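Local atomic coordinates of monomethylamine methyltransferase MtmB1 (Methanosarcina barkeri, PDB entry 1TV3), a protein that catalyses transfer of the methyl group from monomethylamine to the corrinoid cofactor of its partner protein MtmC, a step in methanogenesis from methylamine. Residues 332-337 and 362-367; 294-299 and 313-318; 202-207 and 227-232; 254-259 and 289-294. All coordinates share one frame; numbering follows the deposited sequence.

Contact 1 (332-337 and 362-367); sequences NQYYPC and EILSGV. With BG4 (5-(hydroxy-methyl-amino)-3-methyl-pyrrolidine-2-carboxylic acid), chain B.
Y334 lays its side chain along the backbone of 364-366, and the packing is tightest beyond it, where P336 meets V367. P336 CG lies 3.4 Å from V367 CG1, closer than usual van der Waals contact. V367 follows a cis peptide bond. The Y334 ring is turned back over the strand by a CG that sits beside the backbone N, chi1 -65°. Its hydroxyl end reaches L364, with OH 3.6 Å from CD2. Y334 CB rests 4.0 Å from the CA of G366, which has no side chain to stand in the way. A serine in place of Y334 would probably leave L364 without the ring and hydroxyl that cover it and open a gap beside the S365 backbone.

The two strands run parallel as neighbours in the (beta/alpha)8 barrel, joined through helix 343-359. S365 N donates to N332 O at 3.0 Å and an angle of 166°. Y334 N reaches S365 O at 3.1 Å. N332 and L364 face the outer helices, and N332 ND2 is held by D356.

The face of Q333 and S365 is looser between the strands, because both side chains run into the barrel. S365 OG donates to BG4 O1 at 2.6 Å. Q333 OE1 comes to 3.4 Å from BG4 C6, while its NE2 is hydrogen-bonded to E259 OE1 and D296 O. Y335 OH also lies 3.2 Å from BG4 C6.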
# COMPACT_ATOMS: atom_id res chain seq x y z
N ASN A 332 -19.42 -5.60 26.60
CA ASN A 332 -20.05 -6.76 27.23
C ASN A 332 -20.68 -7.61 26.12
O ASN A 332 -21.12 -7.06 25.10
CB ASN A 332 -21.11 -6.30 28.24
CG ASN A 332 -21.50 -7.40 29.22
OD1 ASN A 332 -20.81 -8.41 29.34
ND2 ASN A 332 -22.60 -7.20 29.94
N GLN A 333 -20.69 -8.93 26.30
CA GLN A 333 -21.24 -9.84 25.30
C GLN A 333 -22.61 -10.36 25.70
O GLN A 333 -22.91 -10.51 26.88
CB GLN A 333 -20.26 -11.00 25.04
CG GLN A 333 -19.89 -11.79 26.27
CD GLN A 333 -18.64 -12.62 26.06
OE1 GLN A 333 -18.65 -13.58 25.29
NE2 GLN A 333 -17.56 -12.25 26.73
N TYR A 334 -23.43 -10.67 24.70
CA TYR A 334 -24.81 -11.09 24.90
C TYR A 334 -25.15 -12.57 24.69
O TYR A 334 -25.06 -13.09 23.58
CB TYR A 334 -25.73 -10.24 24.01
CG TYR A 334 -25.75 -8.77 24.38
CD1 TYR A 334 -24.57 -8.04 24.48
CD2 TYR A 334 -26.96 -8.13 24.67
CE1 TYR A 334 -24.58 -6.70 24.86
CE2 TYR A 334 -26.99 -6.79 25.06
CZ TYR A 334 -25.79 -6.09 25.16
OH TYR A 334 -25.81 -4.78 25.60
N TYR A 335 -25.57 -13.22 25.78
CA TYR A 335 -25.96 -14.63 25.74
C TYR A 335 -27.35 -14.83 26.34
O TYR A 335 -27.49 -15.13 27.53
CB TYR A 335 -24.96 -15.50 26.50
CG TYR A 335 -23.74 -15.91 25.71
CD1 TYR A 335 -22.63 -15.06 25.60
CD2 TYR A 335 -23.69 -17.15 25.08
CE1 TYR A 335 -21.49 -15.45 24.88
CE2 TYR A 335 -22.56 -17.55 24.36
CZ TYR A 335 -21.47 -16.70 24.27
OH TYR A 335 -20.36 -17.10 23.56
N PRO A 336 -28.41 -14.65 25.53
CA PRO A 336 -29.79 -14.82 26.01
C PRO A 336 -30.10 -16.31 26.04
O PRO A 336 -29.44 -17.10 25.37
CB PRO A 336 -30.63 -14.11 24.94
CG PRO A 336 -29.65 -13.20 24.24
CD PRO A 336 -28.40 -14.03 24.20
N CYS A 337 -31.12 -16.69 26.81
CA CYS A 337 -31.53 -18.09 26.88
C CYS A 337 -32.36 -18.45 25.65
O CYS A 337 -32.12 -19.47 25.01
CB CYS A 337 -32.37 -18.34 28.14
SG CYS A 337 -31.48 -18.20 29.70
N GLU A 362 -18.56 0.90 26.36
CA GLU A 362 -18.25 1.58 25.11
C GLU A 362 -18.71 0.75 23.91
O GLU A 362 -19.02 1.29 22.85
CB GLU A 362 -16.75 1.84 24.96
CG GLU A 362 -16.20 3.00 25.78
CD GLU A 362 -16.10 2.69 27.26
OE1 GLU A 362 -15.83 1.53 27.62
OE2 GLU A 362 -16.27 3.64 28.06
N ILE A 363 -18.75 -0.57 24.10
CA ILE A 363 -19.13 -1.48 23.03
C ILE A 363 -20.11 -2.57 23.47
O ILE A 363 -19.94 -3.18 24.52
CB ILE A 363 -17.88 -2.17 22.44
CG1 ILE A 363 -16.92 -1.12 21.88
CG2 ILE A 363 -18.27 -3.18 21.37
CD1 ILE A 363 -15.56 -1.68 21.47
N LEU A 364 -21.13 -2.81 22.65
CA LEU A 364 -22.10 -3.86 22.93
C LEU A 364 -21.84 -4.91 21.85
O LEU A 364 -21.93 -4.62 20.66
CB LEU A 364 -23.53 -3.33 22.78
CG LEU A 364 -23.86 -2.02 23.51
CD1 LEU A 364 -25.36 -1.76 23.38
CD2 LEU A 364 -23.45 -2.10 24.97
N SER A 365 -21.51 -6.13 22.27
CA SER A 365 -21.19 -7.19 21.32
C SER A 365 -22.19 -8.36 21.43
O SER A 365 -22.12 -9.16 22.37
CB SER A 365 -19.76 -7.68 21.58
OG SER A 365 -19.25 -8.42 20.49
N GLY A 366 -23.11 -8.44 20.48
CA GLY A 366 -24.11 -9.49 20.48
C GLY A 366 -24.69 -9.74 19.10
O GLY A 366 -24.30 -9.08 18.14
N VAL A 367 -25.66 -10.65 18.98
CA VAL A 367 -26.22 -11.40 20.11
C VAL A 367 -26.10 -12.91 19.92
O VAL A 367 -26.50 -13.44 18.89
CB VAL A 367 -27.73 -11.05 20.28
CG1 VAL A 367 -28.33 -11.83 21.44
CG2 VAL A 367 -27.89 -9.54 20.50
C1 BG4 B . -17.35 -11.51 21.32
C2 BG4 B . -17.49 -12.81 22.10
C3 BG4 B . -17.98 -13.96 21.22
C4 BG4 B . -16.70 -14.72 20.83
C5 BG4 B . -15.72 -14.54 21.98
C6 BG4 B . -18.87 -14.74 22.05
N1 BG4 B . -16.18 -13.29 22.72
O1 BG4 B . -18.30 -10.71 21.29
N2 BG4 B . -14.39 -14.32 21.48
O2 BG4 B . -14.01 -13.09 20.78
C7 BG4 B . -13.43 -14.50 22.57

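Contact 2 (294-299 and 313-318); sequences HLDGPV and MIAGWA. With BG4 (5-(hydroxy-methyl-amino)-3-methyl-pyrrolidine-2-carboxylic acid), chain B.
P298 packs its ring against one turn of helix 309-325, touching I314 and A315. The apolar part of the contact rests on this ring. P298 CG lies 3.7 Å from I314 CG2. The same CG is 4.0 Å from A315 CB. The proline and isoleucine side chains lie alongside each other but point opposite ways. I314 CG2 is anti to the backbone N, which turns this methyl rather than the longer CG1 branch onto the proline.

This is the first half of a beta-alpha-beta unit of the barrel. Strand 293-300 leads into helix 309-325, and the chain returns on strand 330-333. The helix covers the outer side of the strand end.

The polar part belongs to D296. It extends CG away from its own N, chi1 -166°, and the carboxylate leans toward the helix. OD2 comes only to 4.2 Å from A315 CA and 4.4 Å from A318 CB, so it meets the helix through carbon. Its charge is paired with R361 in a salt bridge. D278 brings a second carboxylate close to OD2, and the arginine probably eases that repulsion.

L295 points to the opposite side of the strand. Its CD2 methyl lies 3.5 Å from C1 of BG4, inside the barrel.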
# COMPACT_ATOMS: atom_id res chain seq x y z
N HIS A 294 -11.46 -4.21 27.04
CA HIS A 294 -11.84 -5.46 27.69
C HIS A 294 -13.30 -5.83 27.50
O HIS A 294 -14.19 -5.01 27.71
CB HIS A 294 -11.54 -5.38 29.20
CG HIS A 294 -11.95 -6.60 29.97
ND1 HIS A 294 -11.28 -7.80 29.88
CD2 HIS A 294 -12.98 -6.81 30.82
CE1 HIS A 294 -11.87 -8.70 30.65
NE2 HIS A 294 -12.91 -8.12 31.23
N LEU A 295 -13.54 -7.08 27.10
CA LEU A 295 -14.89 -7.57 26.90
C LEU A 295 -15.32 -8.40 28.12
O LEU A 295 -14.68 -9.39 28.46
CB LEU A 295 -14.95 -8.46 25.65
CG LEU A 295 -16.33 -9.06 25.37
CD1 LEU A 295 -17.31 -7.97 24.93
CD2 LEU A 295 -16.21 -10.12 24.29
N ASP A 296 -16.40 -7.97 28.77
CA ASP A 296 -16.92 -8.67 29.95
C ASP A 296 -17.98 -9.68 29.49
O ASP A 296 -18.21 -9.85 28.29
CB ASP A 296 -17.54 -7.65 30.92
CG ASP A 296 -17.81 -8.22 32.31
OD1 ASP A 296 -17.64 -9.44 32.52
OD2 ASP A 296 -18.19 -7.43 33.20
N GLY A 297 -18.61 -10.35 30.45
CA GLY A 297 -19.64 -11.32 30.11
C GLY A 297 -20.00 -12.18 31.31
O GLY A 297 -19.83 -13.40 31.26
N PRO A 298 -20.49 -11.57 32.40
CA PRO A 298 -20.86 -12.35 33.59
C PRO A 298 -21.91 -13.37 33.18
O PRO A 298 -22.90 -13.02 32.53
CB PRO A 298 -21.41 -11.29 34.54
CG PRO A 298 -20.72 -10.02 34.10
CD PRO A 298 -20.78 -10.14 32.60
N VAL A 299 -21.71 -14.63 33.56
CA VAL A 299 -22.66 -15.66 33.20
C VAL A 299 -23.15 -16.46 34.41
O VAL A 299 -22.38 -16.79 35.31
CB VAL A 299 -22.04 -16.61 32.15
CG1 VAL A 299 -20.75 -17.20 32.69
CG2 VAL A 299 -23.03 -17.71 31.78
N MET A 313 -26.49 -7.19 37.24
CA MET A 313 -26.02 -6.39 38.37
C MET A 313 -24.49 -6.41 38.42
O MET A 313 -23.85 -5.39 38.67
CB MET A 313 -26.58 -6.94 39.69
CG MET A 313 -28.06 -6.62 39.91
SD MET A 313 -28.72 -7.48 41.36
CE MET A 313 -27.99 -6.51 42.69
N ILE A 314 -23.91 -7.58 38.18
CA ILE A 314 -22.46 -7.72 38.18
C ILE A 314 -21.83 -6.84 37.11
O ILE A 314 -20.89 -6.09 37.38
CB ILE A 314 -22.05 -9.20 37.95
CG1 ILE A 314 -22.50 -10.05 39.14
CG2 ILE A 314 -20.54 -9.31 37.75
CD1 ILE A 314 -22.30 -11.54 38.95
N ALA A 315 -22.35 -6.92 35.88
CA ALA A 315 -21.83 -6.12 34.78
C ALA A 315 -22.02 -4.62 35.05
O ALA A 315 -21.09 -3.83 34.88
CB ALA A 315 -22.52 -6.51 33.48
N GLY A 316 -23.22 -4.25 35.48
CA GLY A 316 -23.52 -2.86 35.77
C GLY A 316 -22.58 -2.24 36.79
O GLY A 316 -22.03 -1.15 36.56
N TRP A 317 -22.39 -2.91 37.92
CA TRP A 317 -21.51 -2.38 38.96
C TRP A 317 -20.05 -2.36 38.52
O TRP A 317 -19.34 -1.39 38.78
CB TRP A 317 -21.65 -3.20 40.25
CG TRP A 317 -22.82 -2.78 41.09
CD1 TRP A 317 -24.13 -3.09 40.88
CD2 TRP A 317 -22.79 -1.95 42.26
NE1 TRP A 317 -24.92 -2.50 41.84
CE2 TRP A 317 -24.12 -1.79 42.69
CE3 TRP A 317 -21.76 -1.31 42.97
CZ2 TRP A 317 -24.46 -1.04 43.83
CZ3 TRP A 317 -22.09 -0.56 44.09
CH2 TRP A 317 -23.43 -0.42 44.51
N ALA A 318 -19.62 -3.42 37.85
CA ALA A 318 -18.24 -3.50 37.37
C ALA A 318 -17.92 -2.38 36.39
O ALA A 318 -16.92 -1.67 36.55
CB ALA A 318 -17.99 -4.86 36.71
C1 BG4 B . -17.35 -11.51 21.32
C2 BG4 B . -17.49 -12.81 22.10
C3 BG4 B . -17.98 -13.96 21.22
C4 BG4 B . -16.70 -14.72 20.83
C5 BG4 B . -15.72 -14.54 21.98
C6 BG4 B . -18.87 -14.74 22.05
N1 BG4 B . -16.18 -13.29 22.72
O1 BG4 B . -18.30 -10.71 21.29
N2 BG4 B . -14.39 -14.32 21.48
O2 BG4 B . -14.01 -13.09 20.78
C7 BG4 B . -13.43 -14.50 22.57

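Contact 3 (202-207 and 227-232); sequences KGPETS and SHEVSQ. With BG4 (5-(hydroxy-methyl-amino)-3-methyl-pyrrolidine-2-carboxylic acid), chain B.
K202 and S227 lie side by side on neighbouring parallel strands, and two backbone hydrogen bonds tie these strands together just beyond them. G203 N donates to S227 O at 3.2 Å, and E229 N donates to G203 O at 2.9 Å.

The apolar contact is small. K202 CG touches S227 CB at 3.7 Å. S227 OG turns to W293 NE1 instead. P204 follows a cis peptide bond and puts its CD near E229 CG.

The covalent chemistry is at K202. Its NZ is bonded to BG4 C1 at 1.3 Å, an amide length, so the lysine and BG4 together form a pyrrolysine carrying an N-methylhydroxylamine adduct. The K202 chain bends at chi2 and chi3, which brings NZ round toward the barrel interior. The amide N-H then donates to BG4 O2 at 2.8 Å, at an angle of 162°.

E205 holds the other end of the adduct, and E229 lies against it. E205 OE1 accepts from BG4 N2 at 2.9 Å, and its OE2 lies 2.5 Å from O2. E229 CG sits between its backbone N and carbonyl carbon, chi1 73°, and a further bend at chi2 brings OE1 to 3.2 Å from the C7 methyl. Strand-end residues closing on a ligand in this way are typical of the active site of a TIM barrel, here the pyrrolysine site of a methylamine methyltransferase.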
# COMPACT_ATOMS: atom_id res chain seq x y z
N LYS A 202 -14.43 -8.57 14.77
CA LYS A 202 -13.85 -9.03 16.02
C LYS A 202 -13.73 -10.54 15.93
O LYS A 202 -14.71 -11.23 15.67
CB LYS A 202 -14.73 -8.62 17.22
CG LYS A 202 -14.07 -8.89 18.57
CD LYS A 202 -14.50 -10.22 19.19
CE LYS A 202 -15.78 -10.04 20.01
NZ LYS A 202 -16.13 -11.25 20.82
N GLY A 203 -12.51 -11.03 16.13
CA GLY A 203 -12.24 -12.46 16.07
C GLY A 203 -10.76 -12.67 16.34
O GLY A 203 -10.15 -11.81 16.97
N PRO A 204 -10.15 -13.78 15.87
CA PRO A 204 -10.72 -14.88 15.09
C PRO A 204 -11.48 -15.86 16.00
O PRO A 204 -11.00 -16.22 17.07
CB PRO A 204 -9.49 -15.51 14.45
CG PRO A 204 -8.47 -15.38 15.53
CD PRO A 204 -8.71 -13.98 16.09
N GLU A 205 -12.65 -16.30 15.57
CA GLU A 205 -13.46 -17.18 16.40
C GLU A 205 -13.41 -18.68 16.14
O GLU A 205 -13.45 -19.47 17.08
CB GLU A 205 -14.92 -16.71 16.35
CG GLU A 205 -15.14 -15.27 16.79
CD GLU A 205 -14.55 -14.96 18.15
OE1 GLU A 205 -14.55 -15.86 19.02
OE2 GLU A 205 -14.10 -13.81 18.36
N THR A 206 -13.34 -19.08 14.88
CA THR A 206 -13.32 -20.50 14.54
C THR A 206 -12.07 -21.21 15.05
O THR A 206 -12.12 -22.40 15.38
CB THR A 206 -13.44 -20.70 13.01
OG1 THR A 206 -14.61 -20.02 12.53
CG2 THR A 206 -13.56 -22.18 12.68
N SER A 207 -10.95 -20.49 15.12
CA SER A 207 -9.70 -21.07 15.60
C SER A 207 -9.68 -21.04 17.12
O SER A 207 -10.18 -20.10 17.74
CB SER A 207 -8.50 -20.29 15.05
OG SER A 207 -8.68 -18.89 15.22
N SER A 227 -10.67 -5.87 16.03
CA SER A 227 -10.40 -6.24 17.43
C SER A 227 -9.93 -7.68 17.46
O SER A 227 -10.59 -8.57 16.92
CB SER A 227 -11.67 -6.10 18.28
OG SER A 227 -12.08 -4.75 18.37
N HIS A 228 -8.78 -7.91 18.09
CA HIS A 228 -8.20 -9.25 18.18
C HIS A 228 -8.47 -9.85 19.55
O HIS A 228 -8.05 -9.31 20.57
CB HIS A 228 -6.70 -9.19 17.89
CG HIS A 228 -6.40 -8.73 16.50
ND1 HIS A 228 -5.76 -9.52 15.57
CD2 HIS A 228 -6.73 -7.58 15.85
CE1 HIS A 228 -5.71 -8.89 14.41
NE2 HIS A 228 -6.29 -7.71 14.55
N GLU A 229 -9.16 -10.99 19.56
CA GLU A 229 -9.54 -11.63 20.80
C GLU A 229 -8.54 -12.55 21.48
O GLU A 229 -7.79 -13.27 20.82
CB GLU A 229 -10.85 -12.40 20.60
CG GLU A 229 -10.74 -13.69 19.78
CD GLU A 229 -10.14 -14.86 20.56
OE1 GLU A 229 -10.30 -14.89 21.81
OE2 GLU A 229 -9.52 -15.75 19.94
N VAL A 230 -8.55 -12.48 22.80
CA VAL A 230 -7.73 -13.34 23.65
C VAL A 230 -8.60 -13.50 24.90
O VAL A 230 -9.17 -12.52 25.40
CB VAL A 230 -6.36 -12.72 24.00
CG1 VAL A 230 -6.54 -11.41 24.75
CG2 VAL A 230 -5.55 -13.72 24.81
N SER A 231 -8.72 -14.73 25.40
CA SER A 231 -9.58 -14.99 26.54
C SER A 231 -8.91 -15.38 27.85
O SER A 231 -8.06 -16.27 27.89
CB SER A 231 -10.57 -16.10 26.19
OG SER A 231 -11.33 -15.78 25.04
N GLN A 232 -9.33 -14.72 28.93
CA GLN A 232 -8.83 -15.05 30.25
C GLN A 232 -9.69 -16.23 30.70
O GLN A 232 -10.82 -16.39 30.22
CB GLN A 232 -9.03 -13.89 31.23
CG GLN A 232 -8.21 -12.65 30.94
CD GLN A 232 -8.30 -11.66 32.08
OE1 GLN A 232 -8.01 -12.00 33.23
NE2 GLN A 232 -8.70 -10.43 31.78
C1 BG4 B . -17.35 -11.51 21.32
C2 BG4 B . -17.49 -12.81 22.10
C3 BG4 B . -17.98 -13.96 21.22
C4 BG4 B . -16.70 -14.72 20.83
C5 BG4 B . -15.72 -14.54 21.98
C6 BG4 B . -18.87 -14.74 22.05
N1 BG4 B . -16.18 -13.29 22.72
O1 BG4 B . -18.30 -10.71 21.29
N2 BG4 B . -14.39 -14.32 21.48
O2 BG4 B . -14.01 -13.09 20.78
C7 BG4 B . -13.43 -14.50 22.57
O HOH W 1 -10.15 -17.78 18.74
O HOH W 2 -9.24 -18.91 20.76

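Contact 4 (254-259 and 289-294); sequences DIIMDE and SSASWH. With BG4 (5-(hydroxy-methyl-amino)-3-methyl-pyrrolidine-2-carboxylic acid), chain B.
I256 O takes two backbone N-H groups, from S292 at 2.7 Å and from W293 at 3.2 Å. S292 also reaches back with its side chain. Its OG accepts from I256 N and is hydrogen-bonded to Q99 OE1 as well. One serine thus grips both the N-H and the C=O of a single residue where the chain leaves helix 271-288 and enters the next strand. The strands then pair in parallel as TIM-barrel neighbours, with D258 N bonded to W293 O. R108 of the second subunit packs on I255, I256 and S292.

W293 CG lies between its backbone N and carbonyl carbon, chi1 65°, which lays the indole across M257 on the inner face. M257 CG lies over one face of the indole, 3.5 Å from the centroid of its six-membered ring. SD follows obliquely, 3.4 Å from CH2, in a Met-aromatic contact. At the ring edge, I255 CG2 approaches CD1. W293 NE1 is bonded to S227. An alanine in place of W293 would probably leave S227 OG without this donor and set the M257 thioether free to turn.

E259 OE1 accepts from BG4 N1 at 3.2 Å and from Q333 NE2, while OE2 is hydrogen-bonded to S231 OG.

D258 and H294 face outward. H294 ND1 donates to the anti lone pair of D258 OD2 at 2.7 Å, in the imidazole plane but bent to 131°. S289 OG holds OD1 at 2.7 Å, and Q232 NE2 also reaches OD2. With three donors on this buried carboxylate, its rotation is fixed, and the imidazole is probably polarised.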
# COMPACT_ATOMS: atom_id res chain seq x y z
N ASP A 254 -1.78 -4.78 16.42
CA ASP A 254 -3.22 -5.04 16.36
C ASP A 254 -4.00 -4.51 17.57
O ASP A 254 -3.48 -4.51 18.69
CB ASP A 254 -3.51 -6.55 16.31
CG ASP A 254 -3.08 -7.19 15.01
OD1 ASP A 254 -3.16 -6.53 13.95
OD2 ASP A 254 -2.69 -8.38 15.06
N ILE A 255 -5.24 -4.08 17.33
CA ILE A 255 -6.09 -3.62 18.43
C ILE A 255 -6.39 -4.91 19.19
O ILE A 255 -6.84 -5.90 18.59
CB ILE A 255 -7.42 -3.01 17.91
CG1 ILE A 255 -7.15 -1.68 17.21
CG2 ILE A 255 -8.40 -2.83 19.06
CD1 ILE A 255 -6.45 -0.66 18.07
N ILE A 256 -6.16 -4.92 20.49
CA ILE A 256 -6.37 -6.11 21.30
C ILE A 256 -7.60 -6.08 22.21
O ILE A 256 -7.78 -5.14 22.99
CB ILE A 256 -5.13 -6.40 22.18
CG1 ILE A 256 -3.91 -6.67 21.29
CG2 ILE A 256 -5.40 -7.58 23.12
CD1 ILE A 256 -2.62 -6.94 22.07
N MET A 257 -8.43 -7.11 22.10
CA MET A 257 -9.61 -7.21 22.94
C MET A 257 -9.44 -8.40 23.88
O MET A 257 -9.43 -9.55 23.44
CB MET A 257 -10.89 -7.44 22.12
CG MET A 257 -12.11 -7.60 23.03
SD MET A 257 -13.50 -8.50 22.31
CE MET A 257 -12.93 -10.18 22.50
N ASP A 258 -9.28 -8.11 25.16
CA ASP A 258 -9.13 -9.14 26.17
C ASP A 258 -10.52 -9.43 26.73
O ASP A 258 -11.25 -8.51 27.08
CB ASP A 258 -8.22 -8.65 27.29
CG ASP A 258 -8.24 -9.56 28.51
OD1 ASP A 258 -7.28 -10.35 28.68
OD2 ASP A 258 -9.21 -9.48 29.28
N GLU A 259 -10.89 -10.71 26.79
CA GLU A 259 -12.20 -11.08 27.32
C GLU A 259 -12.09 -11.92 28.60
O GLU A 259 -11.08 -12.58 28.84
CB GLU A 259 -12.98 -11.92 26.30
CG GLU A 259 -13.27 -13.32 26.82
CD GLU A 259 -14.26 -14.09 26.00
OE1 GLU A 259 -15.39 -13.59 25.78
OE2 GLU A 259 -13.92 -15.21 25.58
N SER A 289 -2.63 -8.71 29.33
CA SER A 289 -2.87 -8.79 27.90
C SER A 289 -2.57 -7.55 27.06
O SER A 289 -2.69 -7.60 25.84
CB SER A 289 -4.32 -9.20 27.64
OG SER A 289 -4.62 -10.44 28.26
N SER A 290 -2.17 -6.45 27.71
CA SER A 290 -1.88 -5.21 26.98
C SER A 290 -3.09 -4.86 26.11
O SER A 290 -2.95 -4.31 25.02
CB SER A 290 -0.65 -5.39 26.08
OG SER A 290 0.52 -5.66 26.85
N ALA A 291 -4.28 -5.17 26.62
CA ALA A 291 -5.52 -4.93 25.90
C ALA A 291 -5.83 -3.48 25.54
O ALA A 291 -5.51 -2.55 26.30
CB ALA A 291 -6.68 -5.51 26.69
N SER A 292 -6.45 -3.30 24.38
CA SER A 292 -6.87 -1.98 23.92
C SER A 292 -8.21 -1.75 24.63
O SER A 292 -8.53 -0.63 25.03
CB SER A 292 -7.07 -1.96 22.40
OG SER A 292 -5.84 -2.15 21.73
N TRP A 293 -8.98 -2.83 24.77
CA TRP A 293 -10.26 -2.79 25.48
C TRP A 293 -10.59 -4.17 26.03
O TRP A 293 -10.06 -5.18 25.56
CB TRP A 293 -11.40 -2.28 24.58
CG TRP A 293 -11.76 -3.13 23.39
CD1 TRP A 293 -11.09 -3.21 22.20
CD2 TRP A 293 -12.96 -3.91 23.23
NE1 TRP A 293 -11.80 -3.98 21.31
CE2 TRP A 293 -12.95 -4.42 21.91
CE3 TRP A 293 -14.04 -4.22 24.07
CZ2 TRP A 293 -13.98 -5.23 21.41
CZ3 TRP A 293 -15.07 -5.02 23.58
CH2 TRP A 293 -15.03 -5.52 22.26
N HIS A 294 -11.46 -4.21 27.04
CA HIS A 294 -11.84 -5.46 27.69
C HIS A 294 -13.30 -5.83 27.50
O HIS A 294 -14.19 -5.01 27.71
CB HIS A 294 -11.54 -5.38 29.20
CG HIS A 294 -11.95 -6.60 29.97
ND1 HIS A 294 -11.28 -7.80 29.88
CD2 HIS A 294 -12.98 -6.81 30.82
CE1 HIS A 294 -11.87 -8.70 30.65
NE2 HIS A 294 -12.91 -8.12 31.23
C1 BG4 B . -17.35 -11.51 21.32
C2 BG4 B . -17.49 -12.81 22.10
C3 BG4 B . -17.98 -13.96 21.22
C4 BG4 B . -16.70 -14.72 20.83
C5 BG4 B . -15.72 -14.54 21.98
C6 BG4 B . -18.87 -14.74 22.05
N1 BG4 B . -16.18 -13.29 22.72
O1 BG4 B . -18.30 -10.71 21.29
N2 BG4 B . -14.39 -14.32 21.48
O2 BG4 B . -14.01 -13.09 20.78
C7 BG4 B . -13.43 -14.50 22.57

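The four contacts lie on the wall of one barrel, and each sends a side chain to BG4 in the middle. Contacts 3 and 4 are adjoining strand pairs with centres about 10 Å apart. Contact 2 continues contact 4 along strand 293-300 and shares H294 with it. Contact 1 follows on the next strands. Its centre is about 17 Å from that of contact 4, yet Q333 NE2 lies 2.7 Å from E259 OE1. E259 OE2 lies at the same distance from S231 OG of contact 3. E259 therefore links three contacts beside the ligand. L295 CD2 of contact 2 packs 3.6 Å from K202 NZ of contact 3, at the amide that carries BG4.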